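Local coordinates for protein 23S rRNA (guanine(2535)-N(1))-methyltransferase (Streptomyces viridochromogenes, PDB 1O9G) that methylates N1 of guanine-2535 in 23S ribosomal RNA, using S-adenosyl-L-methionine as donor, and thereby confers resistance to the orthosomycin antibiotic avilamycin, at residues C60-L71 with P89-L100. The protein carries 3 engineered substitutions. Sequence-based numbering, arbitrary orientation.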
loop_
_atom_site.group_PDB
_atom_site.type_symbol
_atom_site.label_atom_id
_atom_site.label_comp_id
_atom_site.label_asym_id
_atom_site.label_seq_id
_atom_site.Cartn_x
_atom_site.Cartn_y
_atom_site.Cartn_z
ATOM N N CYS A 60 -4.075 5.848 -2.150
ATOM C CA CYS A 60 -3.365 4.808 -2.849
ATOM C C CYS A 60 -2.468 5.260 -3.995
ATOM O O CYS A 60 -1.609 4.488 -4.423
ATOM C CB CYS A 60 -4.351 3.744 -3.358
ATOM S SG CYS A 60 -5.480 4.284 -4.652
ATOM N N GLY A 61 -2.661 6.477 -4.507
ATOM C CA GLY A 61 -1.876 6.949 -5.618
ATOM C C GLY A 61 -1.968 6.006 -6.780
ATOM O O GLY A 61 -3.060 5.620 -7.170
ATOM N N SER A 62 -0.810 5.628 -7.303
ATOM C CA SER A 62 -0.708 4.718 -8.443
ATOM C C SER A 62 -1.078 3.289 -8.121
ATOM O O SER A 62 -1.134 2.445 -9.013
ATOM C CB SER A 62 0.738 4.712 -8.949
ATOM O OG SER A 62 1.607 4.031 -8.048
ATOM N N GLY A 63 -1.264 2.969 -6.834
ATOM C CA GLY A 63 -1.586 1.627 -6.412
ATOM C C GLY A 63 -0.409 0.667 -6.398
ATOM O O GLY A 63 -0.604 -0.529 -6.100
ATOM N N TYR A 64 0.792 1.158 -6.695
ATOM C CA TYR A 64 1.956 0.293 -6.742
ATOM C C TYR A 64 2.186 -0.309 -5.359
ATOM O O TYR A 64 2.460 -1.510 -5.232
ATOM C CB TYR A 64 3.178 1.103 -7.206
ATOM C CG TYR A 64 4.440 0.325 -7.102
ATOM C CD1 TYR A 64 4.792 -0.585 -8.089
ATOM C CD2 TYR A 64 5.290 0.492 -6.023
ATOM C CE1 TYR A 64 5.942 -1.357 -7.977
ATOM C CE2 TYR A 64 6.466 -0.253 -5.906
ATOM C CZ TYR A 64 6.789 -1.163 -6.884
ATOM O OH TYR A 64 7.923 -1.929 -6.787
ATOM N N LEU A 65 2.160 0.518 -4.317
ATOM C CA LEU A 65 2.441 0.062 -2.974
ATOM C C LEU A 65 1.487 -1.053 -2.533
ATOM O O LEU A 65 1.905 -2.105 -2.046
ATOM C CB LEU A 65 2.455 1.226 -1.983
ATOM C CG LEU A 65 2.636 0.916 -0.505
ATOM C CD1 LEU A 65 3.889 0.068 -0.227
ATOM C CD2 LEU A 65 2.684 2.233 0.283
ATOM N N LEU A 66 0.206 -0.828 -2.695
ATOM C CA LEU A 66 -0.785 -1.797 -2.282
ATOM C C LEU A 66 -0.660 -3.073 -3.080
ATOM O O LEU A 66 -0.836 -4.143 -2.533
ATOM C CB LEU A 66 -2.196 -1.197 -2.393
ATOM C CG LEU A 66 -3.334 -2.084 -1.888
ATOM C CD1 LEU A 66 -3.205 -2.338 -0.398
ATOM C CD2 LEU A 66 -4.639 -1.447 -2.191
ATOM N N THR A 67 -0.315 -2.954 -4.348
ATOM C CA THR A 67 -0.225 -4.126 -5.204
ATOM C C THR A 67 1.010 -4.962 -4.848
ATOM O O THR A 67 0.934 -6.206 -4.799
ATOM C CB THR A 67 -0.210 -3.725 -6.678
ATOM O OG1 THR A 67 -1.443 -3.042 -7.003
ATOM C CG2 THR A 67 -0.167 -4.935 -7.571
ATOM N N VAL A 68 2.141 -4.310 -4.559
ATOM C CA VAL A 68 3.348 -4.984 -4.042
ATOM C C VAL A 68 2.967 -5.797 -2.807
ATOM O O VAL A 68 3.301 -6.970 -2.711
ATOM C CB VAL A 68 4.486 -3.996 -3.696
ATOM C CG1 VAL A 68 5.529 -4.600 -2.764
ATOM C CG2 VAL A 68 5.094 -3.504 -4.960
ATOM N N LEU A 69 2.257 -5.175 -1.869
ATOM C CA LEU A 69 1.904 -5.869 -0.655
ATOM C C LEU A 69 0.939 -6.999 -0.899
ATOM O O LEU A 69 1.059 -8.080 -0.326
ATOM C CB LEU A 69 1.370 -4.918 0.369
ATOM C CG LEU A 69 2.410 -3.919 0.875
ATOM C CD1 LEU A 69 1.692 -2.866 1.724
ATOM C CD2 LEU A 69 3.513 -4.627 1.680
ATOM N N GLY A 70 -0.033 -6.762 -1.777
ATOM C CA GLY A 70 -1.023 -7.753 -2.128
ATOM C C GLY A 70 -0.410 -9.032 -2.690
ATOM O O GLY A 70 -0.802 -10.133 -2.312
ATOM N N LEU A 71 0.576 -8.899 -3.572
ATOM C CA LEU A 71 1.259 -10.043 -4.156
ATOM C C LEU A 71 2.249 -10.655 -3.169
ATOM O O LEU A 71 2.238 -11.844 -2.903
ATOM C CB LEU A 71 1.940 -9.683 -5.485
ATOM C CG LEU A 71 1.002 -9.270 -6.626
ATOM C CD1 LEU A 71 1.792 -8.729 -7.804
ATOM C CD2 LEU A 71 0.114 -10.419 -7.019
ATOM N N PRO A 89 -4.743 9.369 -10.568
ATOM C CA PRO A 89 -3.986 8.247 -10.027
ATOM C C PRO A 89 -4.805 6.975 -10.176
ATOM O O PRO A 89 -4.235 5.931 -10.467
ATOM C CB PRO A 89 -3.787 8.617 -8.545
ATOM C CG PRO A 89 -4.698 9.766 -8.266
ATOM C CD PRO A 89 -4.976 10.416 -9.559
ATOM N N LEU A 90 -6.118 7.070 -10.011
ATOM C CA LEU A 90 -6.930 5.872 -9.863
ATOM C C LEU A 90 -7.017 4.985 -11.088
ATOM O O LEU A 90 -7.153 3.786 -10.949
ATOM C CB LEU A 90 -8.294 6.199 -9.311
ATOM C CG LEU A 90 -8.347 6.721 -7.871
ATOM C CD1 LEU A 90 -9.756 7.050 -7.471
ATOM C CD2 LEU A 90 -7.768 5.693 -6.933
ATOM N N GLU A 91 -6.912 5.568 -12.270
ATOM C CA GLU A 91 -6.874 4.799 -13.505
ATOM C C GLU A 91 -5.669 3.871 -13.482
ATOM O O GLU A 91 -5.771 2.696 -13.804
ATOM C CB GLU A 91 -6.773 5.720 -14.757
ATOM C CG GLU A 91 -7.915 6.708 -15.040
ATOM C CD GLU A 91 -7.726 7.523 -16.351
ATOM O OE1 GLU A 91 -6.573 7.676 -16.806
ATOM O OE2 GLU A 91 -8.708 8.032 -16.946
ATOM N N LEU A 92 -4.524 4.388 -13.061
ATOM C CA LEU A 92 -3.323 3.575 -12.998
ATOM C C LEU A 92 -3.399 2.576 -11.845
ATOM O O LEU A 92 -2.989 1.434 -12.001
ATOM C CB LEU A 92 -2.093 4.440 -12.867
ATOM C CG LEU A 92 -0.765 3.720 -13.144
ATOM C CD1 LEU A 92 -0.624 3.286 -14.617
ATOM C CD2 LEU A 92 0.358 4.653 -12.788
ATOM N N ALA A 93 -3.957 2.985 -10.705
ATOM C CA ALA A 93 -4.144 2.082 -9.575
ATOM C C ALA A 93 -4.996 0.889 -9.968
ATOM O O ALA A 93 -4.732 -0.238 -9.576
ATOM C CB ALA A 93 -4.723 2.775 -8.350
ATOM N N ALA A 94 -5.990 1.133 -10.808
ATOM C CA ALA A 94 -6.863 0.067 -11.248
ATOM C C ALA A 94 -6.082 -0.936 -12.108
ATOM O O ALA A 94 -6.311 -2.126 -12.002
ATOM C CB ALA A 94 -8.038 0.617 -12.003
ATOM N N LYS A 95 -5.185 -0.467 -12.975
ATOM C CA LYS A 95 -4.329 -1.359 -13.759
ATOM C C LYS A 95 -3.447 -2.190 -12.844
ATOM O O LYS A 95 -3.237 -3.378 -13.082
ATOM C CB LYS A 95 -3.456 -0.597 -14.777
ATOM C CG LYS A 95 -4.220 -0.005 -15.923
ATOM C CD LYS A 95 -3.262 0.604 -16.946
ATOM C CE LYS A 95 -2.672 -0.426 -17.901
ATOM N NZ LYS A 95 -2.164 0.220 -19.138
ATOM N N ASN A 96 -2.928 -1.583 -11.788
ATOM C CA ASN A 96 -2.104 -2.342 -10.853
ATOM C C ASN A 96 -2.943 -3.361 -10.103
ATOM O O ASN A 96 -2.539 -4.508 -9.977
ATOM C CB ASN A 96 -1.301 -1.444 -9.900
ATOM C CG ASN A 96 -0.013 -0.954 -10.502
ATOM O OD1 ASN A 96 0.659 -1.732 -11.163
ATOM N ND2 ASN A 96 0.383 0.308 -10.242
ATOM N N LEU A 97 -4.116 -2.969 -9.619
ATOM C CA LEU A 97 -4.958 -3.918 -8.892
ATOM C C LEU A 97 -5.448 -5.082 -9.753
ATOM O O LEU A 97 -5.745 -6.151 -9.247
ATOM C CB LEU A 97 -6.155 -3.265 -8.219
ATOM C CG LEU A 97 -5.823 -2.403 -7.039
ATOM C CD1 LEU A 97 -7.160 -1.980 -6.435
ATOM C CD2 LEU A 97 -4.986 -3.019 -5.986
ATOM N N ALA A 98 -5.559 -4.856 -11.057
ATOM C CA ALA A 98 -5.900 -5.928 -11.980
ATOM C C ALA A 98 -4.880 -7.083 -11.880
ATOM O O ALA A 98 -5.212 -8.222 -12.184
ATOM C CB ALA A 98 -6.008 -5.410 -13.394
ATOM N N LEU A 99 -3.645 -6.783 -11.488
ATOM C CA LEU A 99 -2.599 -7.778 -11.326
ATOM C C LEU A 99 -2.754 -8.676 -10.104
ATOM O O LEU A 99 -1.965 -9.596 -9.920
ATOM C CB LEU A 99 -1.225 -7.089 -11.282
ATOM C CG LEU A 99 -0.911 -6.224 -12.511
ATOM C CD1 LEU A 99 0.348 -5.457 -12.233
ATOM C CD2 LEU A 99 -0.786 -7.061 -13.763
ATOM N N LEU A 100 -3.767 -8.433 -9.289
ATOM C CA LEU A 100 -4.024 -9.260 -8.111
ATOM C C LEU A 100 -4.838 -10.498 -8.440
ATOM O O LEU A 100 -5.213 -11.223 -7.526
ATOM C CB LEU A 100 -4.686 -8.446 -7.012
ATOM C CG LEU A 100 -3.803 -7.338 -6.474
ATOM C CD1 LEU A 100 -4.561 -6.543 -5.477
ATOM C CD2 LEU A 100 -2.505 -7.881 -5.853
#
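The glycine-rich turn C60-G63, which follows the first strand of the Rossmann-like methyltransferase sheet, packs against helix 87-98. G61 O meets P89 CB at 3.4 Å, and A93 CB packs against the same carbonyl oxygen, G61 O, at 3.5 Å. A93 CA also sends a CA-H...O contact to S62 O, 3.1 Å away. That carbonyl takes the one hydrogen bond between the segments, from N96 ND2 (2.9 Å, 163° at the hydrogen); the donor stands above the carbonyl plane, while the oxygen lies nearly in the plane of the N96 amide. H23 N bonds N96 OD1, so the amide is fixed from both ends. G63, at the N-cap, comes within 4.1 Å of A93, CA to CA. Its carbonyl accepts from T67 N and T67 OG1 on opposite faces. With chi1 -62°, T67 turns OG1 back to that carbonyl and still sets it 3.3 Å from N96 CB, the two side chains crossing nearly at right angles. Farther along, L71 CD2 meets L100 CD2 at 3.8 Å. Segments 64-71 and 89-98 run nearly parallel, at 10°, their axes 8.9 Å apart at closest approach, as the helices of two successive beta-alpha-beta crossovers that share strand 77-84 do in the Rossmann-like fold of class I methyltransferases.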